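Putative transcriptional regulator, sugar-binding family (Arthrobacter aurescens, PDB 3NZE) probably acts as a sugar-responsive transcriptional regulator of the SorC family, binding DNA and a carbohydrate effector. Local coordinates at residues 72-78 and 108-113. Sequence-based numbering, arbitrary orientation.
Sequences SRHLTRK and RFGSAY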
# COMPACT_ATOMS: atom_id res chain seq x y z
N SER A 72 -7.45 7.38 -5.05
CA SER A 72 -7.26 8.81 -5.24
C SER A 72 -8.38 9.42 -6.08
O SER A 72 -8.69 10.60 -5.94
CB SER A 72 -5.91 9.11 -5.89
OG SER A 72 -5.88 8.70 -7.25
N ARG A 73 -8.99 8.62 -6.94
CA ARG A 73 -10.08 9.11 -7.77
C ARG A 73 -11.38 9.31 -7.00
O ARG A 73 -12.29 10.00 -7.48
CB ARG A 73 -10.32 8.17 -8.96
CG ARG A 73 -9.19 8.17 -9.96
CD ARG A 73 -9.54 7.34 -11.18
NE ARG A 73 -8.38 7.17 -12.05
CZ ARG A 73 -8.00 8.03 -12.98
NH1 ARG A 73 -6.93 7.78 -13.72
NH2 ARG A 73 -8.69 9.15 -13.18
N HIS A 74 -11.47 8.74 -5.80
CA HIS A 74 -12.73 8.80 -5.03
C HIS A 74 -12.69 9.70 -3.80
O HIS A 74 -13.67 9.77 -3.04
CB HIS A 74 -13.19 7.39 -4.66
CG HIS A 74 -13.50 6.53 -5.85
ND1 HIS A 74 -14.66 6.66 -6.58
CD2 HIS A 74 -12.79 5.53 -6.44
CE1 HIS A 74 -14.65 5.78 -7.57
NE2 HIS A 74 -13.54 5.08 -7.50
N LEU A 75 -11.57 10.38 -3.60
CA LEU A 75 -11.43 11.27 -2.46
C LEU A 75 -12.49 12.38 -2.44
O LEU A 75 -12.82 12.94 -3.48
CB LEU A 75 -10.03 11.89 -2.46
CG LEU A 75 -8.86 10.90 -2.34
CD1 LEU A 75 -7.54 11.64 -2.35
CD2 LEU A 75 -8.99 10.08 -1.06
N THR A 76 -13.01 12.67 -1.25
CA THR A 76 -13.96 13.77 -1.08
C THR A 76 -13.20 15.01 -0.67
O THR A 76 -12.37 14.97 0.24
CB THR A 76 -15.00 13.45 0.02
OG1 THR A 76 -15.81 12.35 -0.40
CG2 THR A 76 -15.88 14.67 0.28
N ARG A 77 -13.46 16.13 -1.33
CA ARG A 77 -12.76 17.37 -1.00
C ARG A 77 -12.97 17.71 0.46
O ARG A 77 -14.09 17.67 0.97
CB ARG A 77 -13.23 18.52 -1.89
CG ARG A 77 -12.32 19.73 -1.84
CD ARG A 77 -12.77 20.80 -2.82
NE ARG A 77 -11.79 21.87 -2.97
CZ ARG A 77 -11.74 22.96 -2.21
NH1 ARG A 77 -10.81 23.88 -2.42
NH2 ARG A 77 -12.63 23.12 -1.23
N LYS A 78 -11.88 18.04 1.14
CA LYS A 78 -11.92 18.38 2.55
C LYS A 78 -10.69 19.22 2.83
O LYS A 78 -9.60 18.69 3.02
CB LYS A 78 -11.89 17.12 3.41
CG LYS A 78 -11.78 17.42 4.91
CD LYS A 78 -11.46 16.16 5.71
CE LYS A 78 -10.94 16.52 7.09
NZ LYS A 78 -10.82 15.34 7.98
N ARG A 108 -4.00 14.35 -7.01
CA ARG A 108 -5.36 14.13 -6.52
C ARG A 108 -5.45 14.23 -5.00
O ARG A 108 -6.42 14.80 -4.46
CB ARG A 108 -5.89 12.77 -7.00
CG ARG A 108 -6.29 12.78 -8.49
CD ARG A 108 -6.65 11.39 -9.00
NE ARG A 108 -6.47 11.31 -10.45
CZ ARG A 108 -5.78 10.36 -11.06
NH1 ARG A 108 -5.22 9.38 -10.37
NH2 ARG A 108 -5.67 10.38 -12.38
N PHE A 109 -4.45 13.69 -4.31
CA PHE A 109 -4.44 13.77 -2.84
C PHE A 109 -4.21 15.21 -2.41
O PHE A 109 -4.92 15.73 -1.55
CB PHE A 109 -3.36 12.85 -2.23
CG PHE A 109 -3.86 11.47 -1.89
CD1 PHE A 109 -3.81 10.45 -2.83
CD2 PHE A 109 -4.40 11.20 -0.64
CE1 PHE A 109 -4.26 9.18 -2.52
CE2 PHE A 109 -4.85 9.93 -0.33
CZ PHE A 109 -4.78 8.92 -1.27
N GLY A 110 -3.24 15.87 -3.03
CA GLY A 110 -2.97 17.26 -2.72
C GLY A 110 -4.17 18.16 -2.95
O GLY A 110 -4.45 19.04 -2.14
N SER A 111 -4.87 17.93 -4.05
CA SER A 111 -6.02 18.76 -4.41
C SER A 111 -7.21 18.52 -3.49
O SER A 111 -7.93 19.46 -3.13
CB SER A 111 -6.44 18.50 -5.86
OG SER A 111 -5.51 19.04 -6.78
N ALA A 112 -7.43 17.27 -3.11
CA ALA A 112 -8.56 16.94 -2.25
C ALA A 112 -8.45 17.61 -0.89
O ALA A 112 -9.46 18.01 -0.30
CB ALA A 112 -8.71 15.45 -2.09
N TYR A 113 -7.22 17.76 -0.39
CA TYR A 113 -7.01 18.22 0.98
C TYR A 113 -6.34 19.59 1.12
O TYR A 113 -6.12 20.08 2.24
CB TYR A 113 -6.27 17.15 1.77
CG TYR A 113 -7.05 15.85 1.80
CD1 TYR A 113 -8.30 15.80 2.38
CD2 TYR A 113 -6.55 14.70 1.21
CE1 TYR A 113 -9.03 14.64 2.40
CE2 TYR A 113 -7.27 13.53 1.22
CZ TYR A 113 -8.52 13.50 1.81
OH TYR A 113 -9.24 12.35 1.83
O HOH W 1 -11.89 13.36 2.11
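The carbonyl O of Ala-112 is met from 72-78 by two groups. Lys-78 N donates to Ala-112 O in a nearly straight hydrogen bond of 2.8 Å. Arg-77 CA adds a CA-H...O contact, 3.4 Å from Ala-112 O. In return Lys-78 O lies at the edge of the Tyr-113 ring and receives a CA-H...O contact from Tyr-113 CA. The loop after helix 66-73 is thus tied to the last turn of helix 99-113. A water hydrogen-bonded to Tyr-113 OH also donates to Thr-76 O, but that second bond is very short and less certain.

Leu-75 fills the middle. Its CB already points at helix 99-113, and chi1 (-61°) with an extended chi2 carries CD1 over the centre of the Phe-109 ring. This is a CH-pi contact, 3.6 Å from Leu-75 CD1 to the Phe-109 ring centroid. Leu-75 CB packs on Ala-112 CB at 3.8 Å, while CD2 touches Tyr-113 OH.

At the other end, Arg-108 NH1 donates to Ser-72 OG, a long bond of 3.3 Å, with the oxygen close to the guanidinium plane. Ser-72 OG is also hydrogen-bonded to Ser-69 O in its own helix. With an alanine in place of Arg-108, Ser-72 OG would probably lose its partner from helix 99-113 and the cover of the CD methylene.

Helix 66-73 links parallel strands 59-62 and 84-87; helix 99-113 links 84-87 to 116-118. The contact thus joins successive beta-alpha-beta crossovers, consistent with a Rossmann-like domain. Its chemistry is mixed: an apolar centre, a backbone bond at one end and, at the other, in one of two Arg-73 conformers, tilted guanidinium groups whose like charges probably make that end less favourable.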